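Local coordinates for protein putative short-chain dehydrogenase/reductase (Burkholderia xenovorans, PDB 5JY1) that binds NAD and is probably an oxidoreductase of the short-chain dehydrogenase/reductase family, perhaps acting on 3-oxoacyl groups carried by acyl carrier protein, at residues 10-16 with 34-40; 123-128 with 168-174; 91-95 with 134-138. All coordinates share one frame; numbering follows the deposited sequence. Where two conformers were deposited one is given.

Interaction 1: residues 10-16 with 34-40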
# COMPACT_ATOMS: atom_id res chain seq x y z
N GLY A 10 -10.76 -29.62 15.68
CA GLY A 10 -10.69 -28.17 15.79
C GLY A 10 -9.33 -27.64 15.36
O GLY A 10 -8.30 -28.29 15.54
N LEU A 11 -9.34 -26.43 14.81
CA LEU A 11 -8.13 -25.84 14.25
C LEU A 11 -7.14 -25.38 15.30
O LEU A 11 -5.98 -25.10 14.95
CB LEU A 11 -8.50 -24.66 13.34
CG LEU A 11 -9.14 -25.03 11.99
CD1 LEU A 11 -9.60 -23.79 11.25
CD2 LEU A 11 -8.17 -25.84 11.15
N LEU A 12 -7.56 -25.28 16.56
CA LEU A 12 -6.68 -24.78 17.62
C LEU A 12 -6.58 -25.78 18.77
O LEU A 12 -6.30 -25.39 19.91
CB LEU A 12 -7.17 -23.42 18.14
CG LEU A 12 -7.47 -22.34 17.10
CD1 LEU A 12 -7.98 -21.08 17.77
CD2 LEU A 12 -6.24 -22.04 16.25
N GLU A 13 -6.80 -27.06 18.49
CA GLU A 13 -6.71 -28.07 19.54
C GLU A 13 -5.33 -28.06 20.18
O GLU A 13 -4.31 -27.87 19.51
CB GLU A 13 -7.04 -29.46 18.98
CG GLU A 13 -8.53 -29.73 18.87
CD GLU A 13 -8.83 -31.10 18.30
OE1 GLU A 13 -7.88 -31.88 18.09
OE2 GLU A 13 -10.02 -31.39 18.06
N GLN A 14 -5.31 -28.24 21.50
CA GLN A 14 -4.10 -28.26 22.33
C GLN A 14 -3.33 -26.94 22.30
O GLN A 14 -2.18 -26.90 22.72
CB GLN A 14 -3.17 -29.42 21.94
CG GLN A 14 -3.67 -30.79 22.40
CD GLN A 14 -4.71 -31.38 21.47
OE1 GLN A 14 -4.50 -31.45 20.26
NE2 GLN A 14 -5.84 -31.80 22.03
N ARG A 15 -3.95 -25.85 21.83
CA ARG A 15 -3.34 -24.53 21.89
C ARG A 15 -4.02 -23.68 22.96
O ARG A 15 -5.18 -23.90 23.34
CB ARG A 15 -3.42 -23.82 20.53
CG ARG A 15 -2.66 -24.54 19.41
CD ARG A 15 -1.15 -24.48 19.62
NE ARG A 15 -0.42 -25.25 18.61
CZ ARG A 15 0.89 -25.50 18.65
NH1 ARG A 15 1.64 -25.03 19.65
NH2 ARG A 15 1.46 -26.22 17.70
N VAL A 16 -3.29 -22.69 23.47
CA VAL A 16 -3.76 -21.79 24.52
C VAL A 16 -3.71 -20.37 23.97
O VAL A 16 -2.71 -19.97 23.37
CB VAL A 16 -2.91 -21.92 25.80
CG1 VAL A 16 -3.42 -21.00 26.90
CG2 VAL A 16 -2.89 -23.38 26.28
N PHE A 34 -12.49 -19.05 19.13
CA PHE A 34 -11.34 -19.85 19.57
C PHE A 34 -11.79 -21.03 20.43
O PHE A 34 -11.25 -22.14 20.31
CB PHE A 34 -10.37 -18.98 20.37
CG PHE A 34 -9.51 -18.06 19.54
CD1 PHE A 34 -9.70 -17.92 18.18
CD2 PHE A 34 -8.49 -17.34 20.15
CE1 PHE A 34 -8.89 -17.07 17.43
CE2 PHE A 34 -7.67 -16.50 19.40
CZ PHE A 34 -7.88 -16.36 18.05
N GLY A 35 -12.74 -20.80 21.34
CA GLY A 35 -13.20 -21.88 22.19
C GLY A 35 -13.79 -23.02 21.39
O GLY A 35 -13.57 -24.19 21.71
N ASN A 36 -14.54 -22.70 20.33
CA ASN A 36 -15.15 -23.73 19.50
C ASN A 36 -14.14 -24.46 18.63
O ASN A 36 -14.44 -25.55 18.13
CB ASN A 36 -16.26 -23.12 18.63
CG ASN A 36 -17.49 -22.73 19.44
OD1 ASN A 36 -17.85 -23.40 20.41
ND2 ASN A 36 -18.13 -21.64 19.05
N GLU A 37 -12.95 -23.90 18.44
CA GLU A 37 -11.88 -24.58 17.72
C GLU A 37 -10.93 -25.34 18.65
O GLU A 37 -9.89 -25.81 18.19
CB GLU A 37 -11.09 -23.59 16.85
CG GLU A 37 -11.92 -22.97 15.74
CD GLU A 37 -12.43 -23.99 14.74
OE1 GLU A 37 -11.76 -25.03 14.52
OE2 GLU A 37 -13.51 -23.76 14.17
N GLY A 38 -11.26 -25.46 19.94
CA GLY A 38 -10.50 -26.30 20.84
C GLY A 38 -9.43 -25.61 21.65
O GLY A 38 -8.74 -26.28 22.42
N ALA A 39 -9.25 -24.30 21.50
CA ALA A 39 -8.25 -23.61 22.29
C ALA A 39 -8.78 -23.35 23.70
O ALA A 39 -9.98 -23.20 23.91
CB ALA A 39 -7.86 -22.28 21.64
N ALA A 40 -7.86 -23.34 24.66
CA ALA A 40 -8.16 -22.84 26.00
C ALA A 40 -7.96 -21.33 25.95
O ALA A 40 -6.90 -20.86 25.53
CB ALA A 40 -7.24 -23.48 27.04
O HOH W 1 -7.89 -28.95 22.82

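Interaction 2: residues 123-128 with 168-174. With NAD (nicotinamide-adenine-dinucleotide), chain E.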
# COMPACT_ATOMS: atom_id res chain seq x y z
N SER A 123 -3.86 1.25 23.41
CA SER A 123 -3.62 0.53 22.16
C SER A 123 -2.15 0.12 22.02
O SER A 123 -1.83 -1.07 22.04
CB SER A 123 -4.06 1.38 20.97
OG SER A 123 -5.47 1.57 20.98
N LEU A 124 -1.25 1.09 21.95
CA LEU A 124 0.11 0.78 21.53
C LEU A 124 0.92 0.13 22.64
O LEU A 124 1.49 -0.95 22.45
CB LEU A 124 0.81 2.04 21.01
CG LEU A 124 2.18 1.83 20.38
CD1 LEU A 124 2.10 0.80 19.27
CD2 LEU A 124 2.72 3.17 19.85
N TRP A 125 1.00 0.78 23.81
CA TRP A 125 1.77 0.20 24.91
C TRP A 125 1.21 -1.15 25.34
O TRP A 125 1.96 -2.10 25.60
CB TRP A 125 1.79 1.17 26.09
CG TRP A 125 2.79 2.28 25.91
CD1 TRP A 125 2.54 3.56 25.50
CD2 TRP A 125 4.20 2.19 26.13
NE1 TRP A 125 3.73 4.28 25.46
CE2 TRP A 125 4.75 3.46 25.85
CE3 TRP A 125 5.05 1.17 26.56
CZ2 TRP A 125 6.12 3.74 25.99
CZ3 TRP A 125 6.40 1.43 26.68
CH2 TRP A 125 6.93 2.71 26.40
N ALA A 126 -0.12 -1.25 25.42
CA ALA A 126 -0.73 -2.53 25.78
C ALA A 126 -0.27 -3.65 24.84
O ALA A 126 0.02 -4.76 25.29
CB ALA A 126 -2.25 -2.41 25.75
N THR A 127 -0.25 -3.37 23.53
CA THR A 127 0.20 -4.36 22.56
C THR A 127 1.68 -4.68 22.73
O THR A 127 2.08 -5.85 22.75
CB THR A 127 -0.09 -3.85 21.14
OG1 THR A 127 -1.50 -3.74 20.96
CG2 THR A 127 0.48 -4.78 20.09
N TRP A 128 2.50 -3.64 22.87
CA TRP A 128 3.93 -3.80 23.12
C TRP A 128 4.21 -4.68 24.34
O TRP A 128 5.00 -5.63 24.26
CB TRP A 128 4.54 -2.40 23.31
CG TRP A 128 5.98 -2.27 23.81
CD1 TRP A 128 6.39 -2.17 25.10
CD2 TRP A 128 7.16 -2.12 23.00
NE1 TRP A 128 7.75 -1.99 25.16
CE2 TRP A 128 8.25 -1.95 23.88
CE3 TRP A 128 7.40 -2.09 21.62
CZ2 TRP A 128 9.56 -1.79 23.43
CZ3 TRP A 128 8.69 -1.93 21.18
CH2 TRP A 128 9.76 -1.78 22.07
N LYS A 168 -3.05 3.42 16.27
CA LYS A 168 -3.27 2.20 15.51
C LYS A 168 -2.32 2.10 14.32
O LYS A 168 -1.94 0.99 13.92
CB LYS A 168 -4.73 2.11 15.06
CG LYS A 168 -5.75 1.89 16.18
CD LYS A 168 -5.54 0.56 16.89
CE LYS A 168 -6.80 0.13 17.64
NZ LYS A 168 -6.67 -1.26 18.20
N ALA A 169 -1.89 3.23 13.76
CA ALA A 169 -0.83 3.18 12.76
C ALA A 169 0.47 2.66 13.38
O ALA A 169 1.17 1.84 12.76
CB ALA A 169 -0.61 4.57 12.14
N GLY A 170 0.80 3.12 14.59
CA GLY A 170 1.95 2.56 15.29
C GLY A 170 1.88 1.05 15.45
O GLY A 170 2.89 0.36 15.33
N ILE A 171 0.67 0.53 15.69
CA ILE A 171 0.48 -0.92 15.82
C ILE A 171 0.96 -1.64 14.56
O ILE A 171 1.55 -2.72 14.63
CB ILE A 171 -1.00 -1.24 16.11
CG1 ILE A 171 -1.40 -0.71 17.48
CG2 ILE A 171 -1.25 -2.75 16.03
CD1 ILE A 171 -0.79 -1.47 18.63
N VAL A 172 0.70 -1.06 13.39
CA VAL A 172 1.14 -1.69 12.14
C VAL A 172 2.66 -1.73 12.07
O VAL A 172 3.25 -2.75 11.67
CB VAL A 172 0.53 -0.97 10.92
CG1 VAL A 172 1.08 -1.56 9.63
CG2 VAL A 172 -0.99 -1.06 10.95
N GLY A 173 3.33 -0.64 12.45
CA GLY A 173 4.78 -0.66 12.45
C GLY A 173 5.35 -1.69 13.41
O GLY A 173 6.32 -2.37 13.10
N LEU A 174 4.72 -1.81 14.59
CA LEU A 174 5.17 -2.80 15.58
C LEU A 174 4.93 -4.22 15.07
O LEU A 174 5.78 -5.10 15.26
CB LEU A 174 4.44 -2.55 16.90
CG LEU A 174 4.74 -3.52 18.05
CD1 LEU A 174 6.24 -3.58 18.33
CD2 LEU A 174 3.96 -3.09 19.29
PA NAD E . -15.50 -2.75 22.37
O1A NAD E . -15.57 -1.34 22.88
O2A NAD E . -16.86 -3.33 21.99
O5B NAD E . -14.76 -3.75 23.48
C5B NAD E . -13.62 -3.25 24.09
C4B NAD E . -13.20 -4.25 25.24
O4B NAD E . -12.07 -3.86 25.73
C3B NAD E . -14.25 -4.15 26.40
O3B NAD E . -14.63 -5.43 26.81
C2B NAD E . -13.49 -3.42 27.48
O2B NAD E . -14.07 -3.69 28.84
C1B NAD E . -12.27 -3.90 27.33
N9A NAD E . -11.28 -3.03 27.94
C8A NAD E . -11.30 -1.69 27.94
N7A NAD E . -10.24 -1.27 28.60
C5A NAD E . -9.56 -2.34 29.00
C6A NAD E . -8.37 -2.44 29.74
N6A NAD E . -7.43 -1.51 30.33
N1A NAD E . -7.88 -3.64 30.02
C2A NAD E . -8.54 -4.76 29.59
N3A NAD E . -9.70 -4.67 28.89
C4A NAD E . -10.19 -3.43 28.59
O3 NAD E . -14.49 -2.76 21.07
PN NAD E . -14.72 -3.42 19.59
O1N NAD E . -15.66 -2.53 18.80
O2N NAD E . -15.29 -4.85 19.64
O5D NAD E . -13.25 -3.39 18.84
C5D NAD E . -12.26 -4.34 19.23
C4D NAD E . -10.93 -4.08 18.44
O4D NAD E . -11.19 -3.93 17.14
C3D NAD E . -10.33 -2.75 18.92
O3D NAD E . -8.99 -2.80 18.92
C2D NAD E . -10.83 -1.75 17.84
O2D NAD E . -9.92 -0.56 17.89
C1D NAD E . -10.75 -2.44 16.73
N1N NAD E . -11.66 -1.96 15.70
C2N NAD E . -12.99 -2.26 15.75
C3N NAD E . -13.86 -1.80 14.77
C7N NAD E . -15.34 -2.12 14.82
O7N NAD E . -16.06 -1.87 13.87
N7N NAD E . -15.90 -2.71 15.97
C4N NAD E . -13.38 -1.03 13.74
C5N NAD E . -12.06 -0.74 13.68
C6N NAD E . -11.19 -1.21 14.67
O HOH W 2 -7.34 -0.36 20.85

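Interaction 3: residues 91-95 with 134-138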
# COMPACT_ATOMS: atom_id res chain seq x y z
N SER A 91 0.91 -23.31 28.39
CA SER A 91 1.56 -22.58 27.30
C SER A 91 0.79 -21.29 27.07
O SER A 91 -0.26 -21.05 27.67
CB SER A 91 1.59 -23.43 26.02
OG SER A 91 0.27 -23.82 25.65
N LEU A 92 1.33 -20.44 26.18
CA LEU A 92 0.57 -19.31 25.63
C LEU A 92 0.94 -19.23 24.16
O LEU A 92 1.87 -18.51 23.78
CB LEU A 92 0.83 -18.00 26.36
CG LEU A 92 0.01 -16.84 25.77
CD1 LEU A 92 -1.48 -17.20 25.68
CD2 LEU A 92 0.22 -15.56 26.58
N ASP A 93 0.19 -19.96 23.33
CA ASP A 93 0.51 -20.12 21.92
C ASP A 93 0.02 -18.97 21.06
O ASP A 93 0.63 -18.69 20.02
CB ASP A 93 -0.11 -21.42 21.40
CG ASP A 93 0.27 -22.61 22.25
OD1 ASP A 93 1.36 -23.17 22.01
OD2 ASP A 93 -0.52 -22.99 23.15
N ILE A 94 -1.06 -18.30 21.48
CA ILE A 94 -1.79 -17.35 20.65
C ILE A 94 -2.10 -16.11 21.48
O ILE A 94 -2.70 -16.23 22.56
CB ILE A 94 -3.10 -17.96 20.12
CG1 ILE A 94 -2.84 -19.21 19.28
CG2 ILE A 94 -3.94 -16.90 19.38
CD1 ILE A 94 -4.03 -20.18 19.28
N LEU A 95 -1.75 -14.93 20.98
CA LEU A 95 -2.07 -13.67 21.65
C LEU A 95 -2.89 -12.79 20.71
O LEU A 95 -2.49 -12.58 19.56
CB LEU A 95 -0.79 -12.93 22.07
CG LEU A 95 -0.97 -11.50 22.59
CD1 LEU A 95 -1.68 -11.49 23.95
CD2 LEU A 95 0.39 -10.81 22.70
N ALA A 134 4.29 -12.39 26.05
CA ALA A 134 3.93 -13.66 25.42
C ALA A 134 5.09 -14.25 24.64
O ALA A 134 5.19 -15.47 24.48
CB ALA A 134 2.72 -13.45 24.50
N PHE A 135 5.99 -13.39 24.15
CA PHE A 135 7.18 -13.84 23.43
C PHE A 135 7.99 -14.87 24.22
O PHE A 135 8.59 -15.77 23.62
CB PHE A 135 8.04 -12.62 23.11
CG PHE A 135 9.40 -12.94 22.56
CD1 PHE A 135 9.57 -13.31 21.23
CD2 PHE A 135 10.53 -12.80 23.37
CE1 PHE A 135 10.83 -13.57 20.72
CE2 PHE A 135 11.79 -13.06 22.87
CZ PHE A 135 11.95 -13.44 21.56
N VAL A 136 8.04 -14.76 25.54
CA VAL A 136 8.92 -15.63 26.33
C VAL A 136 8.47 -17.08 26.19
O VAL A 136 9.27 -17.92 25.77
CB VAL A 136 9.00 -15.16 27.79
CG1 VAL A 136 9.83 -16.13 28.63
CG2 VAL A 136 9.57 -13.74 27.85
N PRO A 137 7.22 -17.45 26.53
CA PRO A 137 6.82 -18.85 26.31
C PRO A 137 6.78 -19.24 24.83
O PRO A 137 7.02 -20.42 24.52
CB PRO A 137 5.44 -18.93 26.96
CG PRO A 137 4.93 -17.53 26.94
CD PRO A 137 6.14 -16.68 27.19
N MET A 138 6.46 -18.31 23.92
CA MET A 138 6.42 -18.65 22.50
C MET A 138 7.81 -18.98 21.97
O MET A 138 7.98 -19.95 21.23
CB MET A 138 5.81 -17.49 21.70
CG MET A 138 4.34 -17.27 21.93
SD MET A 138 3.80 -15.82 21.00
CE MET A 138 2.06 -15.76 21.42

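Interaction 1: residues 10-16 with 34-40
Glu37 bends back on itself to reach Leu11: CG sits beside its backbone N (chi1 -64°), and a second bend at chi2 (-62°) swings the carboxylate across to 10-16. There OE1 takes the N-H of Leu11 on its anti lone pair. The bond is short, 2.8 Å from Leu11 N to Glu37 OE1, and nearly straight at 173°. The side chain of Leu11 runs alongside that of Glu37 and points the same way.

The backbone of Glu37 grips the next residue. Its O accepts from Leu12 N at 2.9 Å. Leu12 is buried. Its CG packs on Glu37 CB, and its CB meets Ala39 CB at 3.7 Å. Its CD1 reaches over one face of the Phe34 ring, 4.1 Å from the centroid, a CH-pi contact.

Gly38 has a positive phi and is the C-prime residue of a Schellman motif that ends helix 25-36. Its O is joined through a water to Gln14 N, and it also accepts from Arg64. The two segments then run into the sheet as parallel neighbours. Ala40 N donates to Arg15 O at 3.0 Å, and Val16 pairs with Ala40. The guanidinium of Arg15 leads away to a salt bridge with Asp93. Helix 227-239 touches Phe34 and Leu11.

Backbone and carboxylate bonds thus join the two segments, and Leu12 supplies most of the apolar packing. Glu37 accepts two successive N-H groups, one with its side chain and one with its backbone, which probably helps hold the start of the ordered chain against the end of helix 25-36, the first helix of the Rossmann fold.

Interaction 2: residues 123-128 with 168-174
Lys168 and Ser123 meet through a water beside the bound NAD, and no direct hydrogen bond joins the two segments. The water lies 2.7 Å from Ser123 OG and accepts from Lys168 NZ at 2.9 Å. The same NZ donates to O3D of the nicotinamide ribose of NAD at 2.9 Å and also to Phe149 O. Lys168 starts away from helix 113-141. A bend at chi2 (-63°) and a nearly extended outer chain bring its amine back to the nicotinamide ribose. The water and Phe149 help to place that amine, and Tyr164 OH also bonds NAD. Tyr164 and Lys168 form the Tyr-X-X-X-Lys pattern of the short-chain dehydrogenases.

The remaining contact is apolar. In the conformer given, Ile171 CD1 lies among Ser123, Leu124 and Thr127, with Leu124 CD1 3.7 Å from it. The hydroxyl of Thr127 is turned back to its own helix and donates to Ser123 O. That oxygen also accepts from Thr127 N, and the two donors come from opposite faces of the carbonyl plane. A wider pi-type turn marks the helix here.

Leu124 CD1 also rests on Gly170 C, where the glycine brings no side chain between the helices. Leu174 fills the far end. Its CD1 meets the edge of the Trp128 indole at CE3, 3.8 Å away, and the two side chains cross at about a right angle. Trp128 NE1 donates to Asp113 of a neighbouring subunit.

Helices 113-141 and 162-182 run side by side in the same general direction, their local axes 9.1 Å apart and inclined by 27°. Strand 144-149 lies against them through Asn148, which touches both Thr127 and Ile171.

Interaction 3: residues 91-95 with 134-138
Leu92 and Asp93 lie in the loop before strand 94-97; Leu92 CA is 6.3 Å from Pro137 CA and Asp93 CA is 6.1 Å from Met138 CA, on a helix kinked at Pro137. No hydrogen bond crosses the contact.

Met138, extended beyond CG (chi2 176°, chi3 180°), carries its methyl to the start of the strand. Its CG comes within 3.3 Å of Leu92 O. The methyl CE reaches Asp93 O at 3.5 Å and Leu95 CB at 4.1 Å.

Two leucines meet Ala134. Leu92 CD2 and Leu95 CD2 both close on its methyl, at 3.9 Å and 4.0 Å from Ala134 CB. Leu92 CB packs more loosely on Pro137 CG. Asp93 starts away from the helix. Its carboxylate accepts from Ser91 OG and Val16 N.

All the touching residues are buried. Strand 94-97 lies between strands 16-20 and 144-149, and helix 113-141 packs against it. Helix 75-89 adds Val82 and Ala85 against Leu92, while strand 187-194 meets Met138 through Ile187.

From the N terminus, interaction 1 closes first. It spans strand 16-20 and helix 25-36 and sets strand 40-45 beside strand 16-20, a beta-alpha-beta crossover. Interaction 3 opens next at 91-95. Interaction 2 opens at 123-128 before interaction 3 closes at 134-138, and it closes last at 168-174, so these two cross. Both use helix 113-141, which interaction 3 ties to strand 94-97 and interaction 2 to helix 162-182. Interactions 1 and 3 touch where Val16 meets the Asp93 carboxylate and the N of Ile94, joining neighbouring strands. Interaction 2 lies at the NAD site and touches neither of the others, its centre about 26 Å from that of interaction 1.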